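Local atomic coordinates of putative aspartate aminotransferase (PDB entry 1IUG), a protein that probably acts as a pyridoxal 5'-phosphate-dependent aminotransferase of the class-V family, moving amino groups between amino acids such as aspartate and 2-oxo acids. Residues R44-E52 with L164-E172; F72-Y83 with A97-Y108. All coordinates share one frame; numbering follows the deposited sequence.

Interaction 1 (R44-E52 with L164-E172)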
loop_
_atom_site.group_PDB
_atom_site.type_symbol
_atom_site.label_atom_id
_atom_site.label_comp_id
_atom_site.label_asym_id
_atom_site.label_seq_id
_atom_site.Cartn_x
_atom_site.Cartn_y
_atom_site.Cartn_z
ATOM N N ARG A 44 2.175 -15.525 11.796
ATOM C CA ARG A 44 2.066 -15.742 13.232
ATOM C C ARG A 44 3.211 -16.665 13.653
ATOM O O ARG A 44 3.928 -16.383 14.613
ATOM C CB ARG A 44 0.713 -16.405 13.475
ATOM C CG ARG A 44 -0.192 -15.741 14.468
ATOM C CD ARG A 44 0.381 -15.706 15.851
ATOM N NE ARG A 44 0.165 -16.993 16.516
ATOM C CZ ARG A 44 -0.992 -17.658 16.544
ATOM N NH1 ARG A 44 -2.076 -17.178 15.941
ATOM N NH2 ARG A 44 -1.069 -18.816 17.187
ATOM N N GLU A 45 3.385 -17.753 12.905
ATOM C CA GLU A 45 4.451 -18.719 13.157
ATOM C C GLU A 45 5.810 -18.104 12.840
ATOM O O GLU A 45 6.773 -18.309 13.567
ATOM C CB GLU A 45 4.279 -19.957 12.281
ATOM C CG GLU A 45 3.078 -20.818 12.587
ATOM C CD GLU A 45 2.997 -22.031 11.668
ATOM O OE1 GLU A 45 4.066 -22.574 11.295
ATOM O OE2 GLU A 45 1.868 -22.437 11.313
ATOM N N ALA A 46 5.882 -17.381 11.727
ATOM C CA ALA A 46 7.117 -16.738 11.295
ATOM C C ALA A 46 7.652 -15.765 12.341
ATOM O O ALA A 46 8.859 -15.704 12.570
ATOM C CB ALA A 46 6.904 -16.025 9.961
ATOM N N PHE A 47 6.754 -15.020 12.981
ATOM C CA PHE A 47 7.139 -14.051 14.004
ATOM C C PHE A 47 7.378 -14.666 15.386
ATOM O O PHE A 47 7.946 -14.010 16.265
ATOM C CB PHE A 47 6.086 -12.945 14.125
ATOM C CG PHE A 47 6.310 -11.782 13.201
ATOM C CD1 PHE A 47 5.468 -11.568 12.112
ATOM C CD2 PHE A 47 7.343 -10.876 13.440
ATOM C CE1 PHE A 47 5.649 -10.466 11.282
ATOM C CE2 PHE A 47 7.530 -9.773 12.615
ATOM C CZ PHE A 47 6.684 -9.567 11.536
ATOM N N ARG A 48 6.925 -15.906 15.583
ATOM C CA ARG A 48 7.093 -16.600 16.862
ATOM C C ARG A 48 6.352 -15.823 17.943
ATOM O O ARG A 48 6.966 -15.283 18.863
ATOM C CB ARG A 48 8.575 -16.680 17.252
ATOM C CG ARG A 48 9.487 -17.461 16.331
ATOM C CD ARG A 48 9.100 -18.914 16.203
ATOM N NE ARG A 48 10.149 -19.682 15.525
ATOM C CZ ARG A 48 11.376 -19.878 16.008
ATOM N NH1 ARG A 48 11.733 -19.368 17.185
ATOM N NH2 ARG A 48 12.256 -20.587 15.308
ATOM N N THR A 49 5.038 -15.720 17.799
ATOM C CA THR A 49 4.237 -15.000 18.775
ATOM C C THR A 49 2.903 -15.683 19.018
ATOM O O THR A 49 2.419 -16.443 18.188
ATOM C CB THR A 49 3.990 -13.519 18.353
ATOM O OG1 THR A 49 3.221 -12.853 19.367
ATOM C CG2 THR A 49 3.232 -13.439 17.039
ATOM N N GLU A 50 2.343 -15.440 20.194
ATOM C CA GLU A 50 1.050 -15.993 20.557
ATOM C C GLU A 50 0.024 -14.901 20.255
ATOM O O GLU A 50 -1.179 -15.101 20.411
ATOM C CB GLU A 50 1.028 -16.339 22.048
ATOM C CG GLU A 50 0.060 -17.456 22.418
ATOM C CD GLU A 50 0.467 -18.797 21.830
ATOM O OE1 GLU A 50 1.612 -19.238 22.084
ATOM O OE2 GLU A 50 -0.359 -19.410 21.115
ATOM N N GLY A 51 0.526 -13.749 19.808
ATOM C CA GLY A 51 -0.321 -12.614 19.487
ATOM C C GLY A 51 -0.918 -12.626 18.094
ATOM O O GLY A 51 -1.207 -13.683 17.539
ATOM N N GLU A 52 -1.093 -11.437 17.522
ATOM C CA GLU A 52 -1.684 -11.298 16.193
ATOM C C GLU A 52 -0.785 -10.534 15.234
ATOM O O GLU A 52 -0.026 -9.656 15.638
ATOM C CB GLU A 52 -3.022 -10.554 16.283
ATOM C CG GLU A 52 -4.061 -11.168 17.211
ATOM C CD GLU A 52 -4.671 -12.457 16.680
ATOM O OE1 GLU A 52 -4.564 -12.739 15.467
ATOM O OE2 GLU A 52 -5.276 -13.191 17.487
ATOM N N LEU A 164 13.239 -10.766 9.523
ATOM C CA LEU A 164 12.192 -11.773 9.350
ATOM C C LEU A 164 12.529 -12.681 8.168
ATOM O O LEU A 164 12.678 -12.205 7.044
ATOM C CB LEU A 164 10.828 -11.114 9.110
ATOM C CG LEU A 164 9.640 -12.079 8.972
ATOM C CD1 LEU A 164 9.356 -12.746 10.308
ATOM C CD2 LEU A 164 8.410 -11.346 8.479
ATOM N N LEU A 165 12.653 -13.981 8.441
ATOM C CA LEU A 165 12.976 -15.001 7.431
ATOM C C LEU A 165 14.407 -14.900 6.893
ATOM O O LEU A 165 14.755 -15.514 5.883
ATOM C CB LEU A 165 11.975 -14.965 6.270
ATOM C CG LEU A 165 11.235 -16.278 6.008
ATOM C CD1 LEU A 165 10.301 -16.577 7.163
ATOM C CD2 LEU A 165 10.459 -16.195 4.705
ATOM N N VAL A 166 15.230 -14.121 7.583
ATOM C CA VAL A 166 16.623 -13.937 7.204
ATOM C C VAL A 166 17.466 -14.464 8.362
ATOM O O VAL A 166 18.438 -15.182 8.157
ATOM C CB VAL A 166 16.930 -12.444 6.945
ATOM C CG1 VAL A 166 18.391 -12.252 6.611
ATOM C CG2 VAL A 166 16.070 -11.931 5.808
ATOM N N GLY A 167 17.040 -14.127 9.574
ATOM C CA GLY A 167 17.711 -14.564 10.783
ATOM C C GLY A 167 16.667 -14.971 11.808
ATOM O O GLY A 167 15.464 -14.905 11.539
ATOM N N GLU A 168 17.121 -15.413 12.976
ATOM C CA GLU A 168 16.223 -15.828 14.049
ATOM C C GLU A 168 15.481 -14.638 14.634
ATOM O O GLU A 168 16.085 -13.603 14.930
ATOM C CB GLU A 168 17.005 -16.524 15.166
ATOM C CG GLU A 168 17.475 -17.936 14.831
ATOM C CD GLU A 168 16.337 -18.949 14.777
ATOM O OE1 GLU A 168 16.541 -20.031 14.184
ATOM O OE2 GLU A 168 15.248 -18.679 15.335
ATOM N N VAL A 169 14.169 -14.790 14.789
ATOM C CA VAL A 169 13.327 -13.741 15.354
ATOM C C VAL A 169 12.231 -14.336 16.241
ATOM O O VAL A 169 11.867 -15.507 16.110
ATOM C CB VAL A 169 12.639 -12.870 14.251
ATOM C CG1 VAL A 169 13.673 -12.126 13.416
ATOM C CG2 VAL A 169 11.743 -13.730 13.362
ATOM N N ALA A 170 11.726 -13.513 17.151
ATOM C CA ALA A 170 10.648 -13.889 18.060
ATOM C C ALA A 170 10.157 -12.607 18.702
ATOM O O ALA A 170 10.860 -11.597 18.694
ATOM C CB ALA A 170 11.147 -14.853 19.127
ATOM N N LEU A 171 8.930 -12.620 19.206
ATOM C CA LEU A 171 8.397 -11.439 19.866
ATOM C C LEU A 171 8.602 -11.525 21.376
ATOM O O LEU A 171 9.677 -11.182 21.873
ATOM C CB LEU A 171 6.926 -11.230 19.517
ATOM C CG LEU A 171 6.646 -9.974 18.686
ATOM C CD1 LEU A 171 7.491 -9.986 17.428
ATOM C CD2 LEU A 171 5.175 -9.908 18.330
ATOM N N GLU A 172 7.598 -12.022 22.097
ATOM C CA GLU A 172 7.683 -12.127 23.552
ATOM C C GLU A 172 8.882 -12.927 24.061
ATOM O O GLU A 172 9.455 -12.588 25.096
ATOM C CB GLU A 172 6.368 -12.652 24.163
ATOM C CG GLU A 172 5.783 -13.921 23.541
ATOM C CD GLU A 172 4.761 -13.645 22.439
ATOM O OE1 GLU A 172 3.750 -14.373 22.366
ATOM O OE2 GLU A 172 4.964 -12.717 21.636
#
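The ring of Phe-47 takes methyl CD1 of Leu-164 over the centre of one face, a CH-pi contact 4.1 Å from the ring centroid and 7° off its normal. The second methyl, CD2, on the same side, sits over the CZ end, 3.9 Å from CZ, so both branches of the leucine cover one face, while Leu-171 CD1 comes in obliquely near ring atom CD2. The other flat group, the guanidinium of Arg-48, has the carbonyl O of Val-169 over one face; the carboxylate of Glu-168, its plane turned 51° away, makes a salt bridge at the surface, NH2 to OE2 at 3.5 Å.

Glu-172 reaches across with both oxygens. OE2 accepts from Thr-49 OG1 at 2.9 Å through its syn lone pair, and OE1 takes the backbone N of Glu-50 at 2.8 Å, which fixes the rotation of the carboxylate. OG1 of Thr-49 lies anti to the backbone N (chi1 -179°), where it also accepts from Gly-51 N and closes an ST turn. Ala-170 CA lies 3.2 Å from Phe-47 O, and Leu-171 N gives a weak bond to Arg-48 O.

Arg-48, the first residue past helix 30-47, has positive phi; the whole is a helix C-terminus and its exit turn packed on a connecting loop of the seven-stranded sheet domain, as in fold-type I pyridoxal-phosphate enzymes.

Interaction 2 (F72-Y83 with A97-Y108)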
loop_
_atom_site.group_PDB
_atom_site.type_symbol
_atom_site.label_atom_id
_atom_site.label_comp_id
_atom_site.label_asym_id
_atom_site.label_seq_id
_atom_site.Cartn_x
_atom_site.Cartn_y
_atom_site.Cartn_z
ATOM N N PHE A 72 1.768 4.197 21.380
ATOM C CA PHE A 72 2.211 5.350 22.146
ATOM C C PHE A 72 1.314 6.558 21.879
ATOM O O PHE A 72 0.997 6.873 20.727
ATOM C CB PHE A 72 3.667 5.688 21.805
ATOM C CG PHE A 72 4.633 4.567 22.080
ATOM C CD1 PHE A 72 5.081 3.748 21.045
ATOM C CD2 PHE A 72 5.080 4.316 23.375
ATOM C CE1 PHE A 72 5.960 2.691 21.295
ATOM C CE2 PHE A 72 5.956 3.266 23.638
ATOM C CZ PHE A 72 6.398 2.450 22.596
ATOM N N ALA A 73 0.866 7.196 22.957
ATOM C CA ALA A 73 0.015 8.375 22.857
ATOM C C ALA A 73 0.901 9.620 22.865
ATOM O O ALA A 73 2.046 9.569 23.326
ATOM C CB ALA A 73 -0.976 8.412 24.016
ATOM N N PRO A 74 0.395 10.747 22.331
ATOM C CA PRO A 74 1.155 12.001 22.284
ATOM C C PRO A 74 1.649 12.436 23.663
ATOM O O PRO A 74 0.914 12.356 24.646
ATOM C CB PRO A 74 0.134 12.993 21.725
ATOM C CG PRO A 74 -0.703 12.140 20.840
ATOM C CD PRO A 74 -0.924 10.920 21.695
ATOM N N GLY A 75 2.902 12.876 23.724
ATOM C CA GLY A 75 3.477 13.313 24.983
ATOM C C GLY A 75 4.297 12.269 25.723
ATOM O O GLY A 75 5.065 12.616 26.623
ATOM N N GLU A 76 4.153 10.998 25.350
ATOM C CA GLU A 76 4.897 9.921 26.004
ATOM C C GLU A 76 6.396 9.914 25.701
ATOM O O GLU A 76 6.831 10.284 24.611
ATOM C CB GLU A 76 4.282 8.556 25.687
ATOM C CG GLU A 76 2.875 8.366 26.231
ATOM C CD GLU A 76 2.476 6.904 26.317
ATOM O OE1 GLU A 76 1.448 6.514 25.724
ATOM O OE2 GLU A 76 3.191 6.140 26.995
ATOM N N ARG A 77 7.163 9.488 26.702
ATOM C CA ARG A 77 8.626 9.402 26.667
ATOM C C ARG A 77 9.126 8.128 25.971
ATOM O O ARG A 77 8.825 7.017 26.412
ATOM C CB ARG A 77 9.135 9.385 28.115
ATOM C CG ARG A 77 9.724 10.671 28.682
ATOM C CD ARG A 77 10.956 11.163 27.941
ATOM N NE ARG A 77 11.806 11.936 28.851
ATOM C CZ ARG A 77 13.127 12.059 28.742
ATOM N NH1 ARG A 77 13.778 11.462 27.753
ATOM N NH2 ARG A 77 13.804 12.766 29.638
ATOM N N VAL A 78 9.899 8.283 24.900
ATOM C CA VAL A 78 10.445 7.120 24.200
ATOM C C VAL A 78 11.928 7.279 23.896
ATOM O O VAL A 78 12.405 8.366 23.567
ATOM C CB VAL A 78 9.691 6.778 22.883
ATOM C CG1 VAL A 78 8.245 6.401 23.177
ATOM C CG2 VAL A 78 9.780 7.930 21.893
ATOM N N LEU A 79 12.650 6.175 24.024
ATOM C CA LEU A 79 14.078 6.153 23.772
ATOM C C LEU A 79 14.326 5.533 22.395
ATOM O O LEU A 79 13.881 4.417 22.119
ATOM C CB LEU A 79 14.767 5.352 24.879
ATOM C CG LEU A 79 16.277 5.145 24.857
ATOM C CD1 LEU A 79 16.988 6.473 24.699
ATOM C CD2 LEU A 79 16.692 4.459 26.150
ATOM N N VAL A 80 15.011 6.276 21.528
ATOM C CA VAL A 80 15.305 5.814 20.176
ATOM C C VAL A 80 16.784 5.920 19.807
ATOM O O VAL A 80 17.294 7.016 19.551
ATOM C CB VAL A 80 14.490 6.610 19.115
ATOM C CG1 VAL A 80 14.793 6.095 17.715
ATOM C CG2 VAL A 80 12.997 6.525 19.411
ATOM N N PRO A 81 17.504 4.785 19.819
ATOM C CA PRO A 81 18.925 4.771 19.468
ATOM C C PRO A 81 19.036 4.917 17.953
ATOM O O PRO A 81 18.245 4.329 17.210
ATOM C CB PRO A 81 19.373 3.373 19.901
ATOM C CG PRO A 81 18.393 2.997 20.960
ATOM C CD PRO A 81 17.101 3.489 20.386
ATOM N N VAL A 82 19.998 5.709 17.496
ATOM C CA VAL A 82 20.191 5.910 16.070
ATOM C C VAL A 82 21.596 5.481 15.663
ATOM O O VAL A 82 22.591 5.979 16.190
ATOM C CB VAL A 82 19.915 7.369 15.661
ATOM C CG1 VAL A 82 20.177 7.563 14.169
ATOM C CG2 VAL A 82 18.474 7.727 15.985
ATOM N N TYR A 83 21.657 4.530 14.736
ATOM C CA TYR A 83 22.918 3.987 14.253
ATOM C C TYR A 83 22.844 3.625 12.773
ATOM O O TYR A 83 23.645 2.833 12.271
ATOM C CB TYR A 83 23.311 2.760 15.088
ATOM C CG TYR A 83 22.160 1.829 15.409
ATOM C CD1 TYR A 83 22.003 0.617 14.736
ATOM C CD2 TYR A 83 21.227 2.163 16.390
ATOM C CE1 TYR A 83 20.938 -0.242 15.037
ATOM C CE2 TYR A 83 20.167 1.318 16.697
ATOM C CZ TYR A 83 20.029 0.118 16.016
ATOM O OH TYR A 83 18.976 -0.708 16.326
ATOM N N ALA A 97 4.820 11.626 15.367
ATOM C CA ALA A 97 3.741 11.033 16.153
ATOM C C ALA A 97 3.485 11.819 17.450
ATOM O O ALA A 97 2.645 11.434 18.267
ATOM C CB ALA A 97 4.063 9.582 16.461
ATOM N N GLY A 98 4.229 12.907 17.637
ATOM C CA GLY A 98 4.067 13.744 18.816
ATOM C C GLY A 98 4.601 13.163 20.114
ATOM O O GLY A 98 3.978 13.313 21.169
ATOM N N LEU A 99 5.765 12.522 20.045
ATOM C CA LEU A 99 6.379 11.919 21.225
ATOM C C LEU A 99 7.641 12.667 21.645
ATOM O O LEU A 99 8.290 13.321 20.821
ATOM C CB LEU A 99 6.748 10.456 20.943
ATOM C CG LEU A 99 5.660 9.495 20.458
ATOM C CD1 LEU A 99 6.271 8.123 20.217
ATOM C CD2 LEU A 99 4.539 9.407 21.473
ATOM N N VAL A 100 7.980 12.572 22.930
ATOM C CA VAL A 100 9.192 13.197 23.451
ATOM C C VAL A 100 10.277 12.148 23.219
ATOM O O VAL A 100 10.280 11.087 23.850
ATOM C CB VAL A 100 9.069 13.533 24.953
ATOM C CG1 VAL A 100 10.274 14.348 25.398
ATOM C CG2 VAL A 100 7.783 14.304 25.218
ATOM N N VAL A 101 11.209 12.461 22.324
ATOM C CA VAL A 101 12.241 11.511 21.950
ATOM C C VAL A 101 13.693 11.759 22.357
ATOM O O VAL A 101 14.280 12.797 22.023
ATOM C CB VAL A 101 12.208 11.292 20.411
ATOM C CG1 VAL A 101 13.106 10.130 20.014
ATOM C CG2 VAL A 101 10.777 11.052 19.939
ATOM N N GLU A 102 14.266 10.784 23.065
ATOM C CA GLU A 102 15.672 10.841 23.446
ATOM C C GLU A 102 16.391 10.099 22.331
ATOM O O GLU A 102 16.167 8.912 22.109
ATOM C CB GLU A 102 15.961 10.163 24.790
ATOM C CG GLU A 102 17.467 10.094 25.088
ATOM C CD GLU A 102 17.785 9.775 26.537
ATOM O OE1 GLU A 102 18.488 8.772 26.788
ATOM O OE2 GLU A 102 17.354 10.539 27.426
ATOM N N ARG A 103 17.262 10.819 21.647
ATOM C CA ARG A 103 18.004 10.309 20.513
ATOM C C ARG A 103 19.474 10.076 20.886
ATOM O O ARG A 103 20.204 11.019 21.194
ATOM C CB ARG A 103 17.825 11.346 19.393
ATOM C CG ARG A 103 18.193 10.990 17.969
ATOM C CD ARG A 103 19.638 10.655 17.760
ATOM N NE ARG A 103 20.006 10.674 16.340
ATOM C CZ ARG A 103 19.637 11.602 15.456
ATOM N NH1 ARG A 103 18.870 12.624 15.819
ATOM N NH2 ARG A 103 20.049 11.513 14.198
ATOM N N LEU A 104 19.881 8.808 20.912
ATOM C CA LEU A 104 21.261 8.442 21.232
ATOM C C LEU A 104 22.003 8.028 19.960
ATOM O O LEU A 104 21.742 6.962 19.393
ATOM C CB LEU A 104 21.297 7.302 22.252
ATOM C CG LEU A 104 20.695 7.558 23.637
ATOM C CD1 LEU A 104 20.939 6.338 24.515
ATOM C CD2 LEU A 104 21.310 8.805 24.272
ATOM N N ASP A 105 22.939 8.868 19.524
ATOM C CA ASP A 105 23.706 8.611 18.308
ATOM C C ASP A 105 24.887 7.661 18.425
ATOM O O ASP A 105 25.672 7.730 19.369
ATOM C CB ASP A 105 24.195 9.924 17.690
ATOM C CG ASP A 105 23.089 10.691 17.004
ATOM O OD1 ASP A 105 22.791 10.378 15.831
ATOM O OD2 ASP A 105 22.525 11.612 17.636
ATOM N N TYR A 106 25.010 6.789 17.431
ATOM C CA TYR A 106 26.102 5.833 17.350
ATOM C C TYR A 106 26.686 5.930 15.955
ATOM O O TYR A 106 25.985 6.276 15.005
ATOM C CB TYR A 106 25.605 4.402 17.564
ATOM C CG TYR A 106 25.113 4.119 18.954
ATOM C CD1 TYR A 106 23.796 4.382 19.308
ATOM C CD2 TYR A 106 25.967 3.586 19.919
ATOM C CE1 TYR A 106 23.335 4.124 20.587
ATOM C CE2 TYR A 106 25.518 3.323 21.199
ATOM C CZ TYR A 106 24.199 3.593 21.527
ATOM O OH TYR A 106 23.729 3.312 22.785
ATOM N N PRO A 107 27.997 5.684 15.821
ATOM C CA PRO A 107 28.621 5.747 14.497
ATOM C C PRO A 107 27.985 4.677 13.606
ATOM O O PRO A 107 27.704 3.568 14.072
ATOM C CB PRO A 107 30.077 5.398 14.798
ATOM C CG PRO A 107 30.270 5.930 16.186
ATOM C CD PRO A 107 29.006 5.493 16.877
ATOM N N TYR A 108 27.708 5.022 12.351
ATOM C CA TYR A 108 27.120 4.063 11.421
ATOM C C TYR A 108 28.007 2.821 11.376
ATOM O O TYR A 108 29.211 2.913 11.135
ATOM C CB TYR A 108 26.976 4.673 10.020
ATOM C CG TYR A 108 25.688 5.447 9.792
ATOM C CD1 TYR A 108 24.999 5.343 8.581
ATOM C CD2 TYR A 108 25.164 6.290 10.774
ATOM C CE1 TYR A 108 23.823 6.060 8.352
ATOM C CE2 TYR A 108 23.984 7.014 10.553
ATOM C CZ TYR A 108 23.324 6.894 9.339
ATOM O OH TYR A 108 22.175 7.615 9.104
#
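Val-78 and Val-80 carry the backbone pairing with Val-100, Glu-102 and Leu-104: strands 77-82 and 100-105 run side by side, their axes 4.6 Å apart at closest approach and 23° from parallel. Val-78 N gives to Val-100 O at 3.0 Å and Val-78 O takes Glu-102 N, a ladder that ends with Tyr-106 N on Val-82 O at 2.8 Å. Gly-75 N bonds to Gly-98 O, joining a type II turn to the Schellman end of helix 85-96.

Among apolar contacts, Leu-99 pushes CD1 against Val-78 CG2 and both methyls against Phe-72 CB. With CG1 anti to its backbone N (chi1 -170°), Val-101 sends that methyl to Val-80 CG2, 3.7 Å away. On the opposite face Leu-79 CD1 lies along the Glu-102 chain and touches Leu-104 CD1 at 4.0 Å.

Two arginines supply the charged contacts. Arg-77 NH1 makes a long salt bridge to Glu-102 OE2, which also takes a hydrogen bond from Tyr-122 OH. Arg-103 brings NE to within 3.3 Å of Val-82 CG2, obliquely; NE also makes a salt bridge to Asp-105 OD1 at 2.8 Å, its hydrogen bond weak and bent. Were this arginine an alanine, Val-82 would be likely to lose the cover of the CD-NE stem, and Asp-105 and the ring of Tyr-91 the charge they face.

Helix 85-96 covers the face of Val-80 and Val-101 through Tyr-91, which also makes a cation-pi contact with Arg-103; strand 77-82, this helix and strand 100-105 form a beta-alpha-beta unit. Strand 124-128 continues the sheet beyond 77-82, leaving 100-105 outermost within this chain.

From the N terminus, the chain runs down helix 30-47 into the first half of interaction 1 and continues through strand 52-57 and helix 60-71. It then enters 72-83; helix 85-96 carries the chain back, and 97-108 runs alongside in the same direction, so interaction 2 closes a short loop with only 13 residues between its segments. Interaction 1 closes later, at 164-172, spanning 111 residues; the smaller loop lies wholly within the larger, and the two do not cross. Interaction 2 builds one edge of the seven-stranded sheet, whereas interaction 1 ties the end of helix 30-47 to the loop between strands 155-159 and 178-182. Their centres are about 24 Å apart and they do not touch.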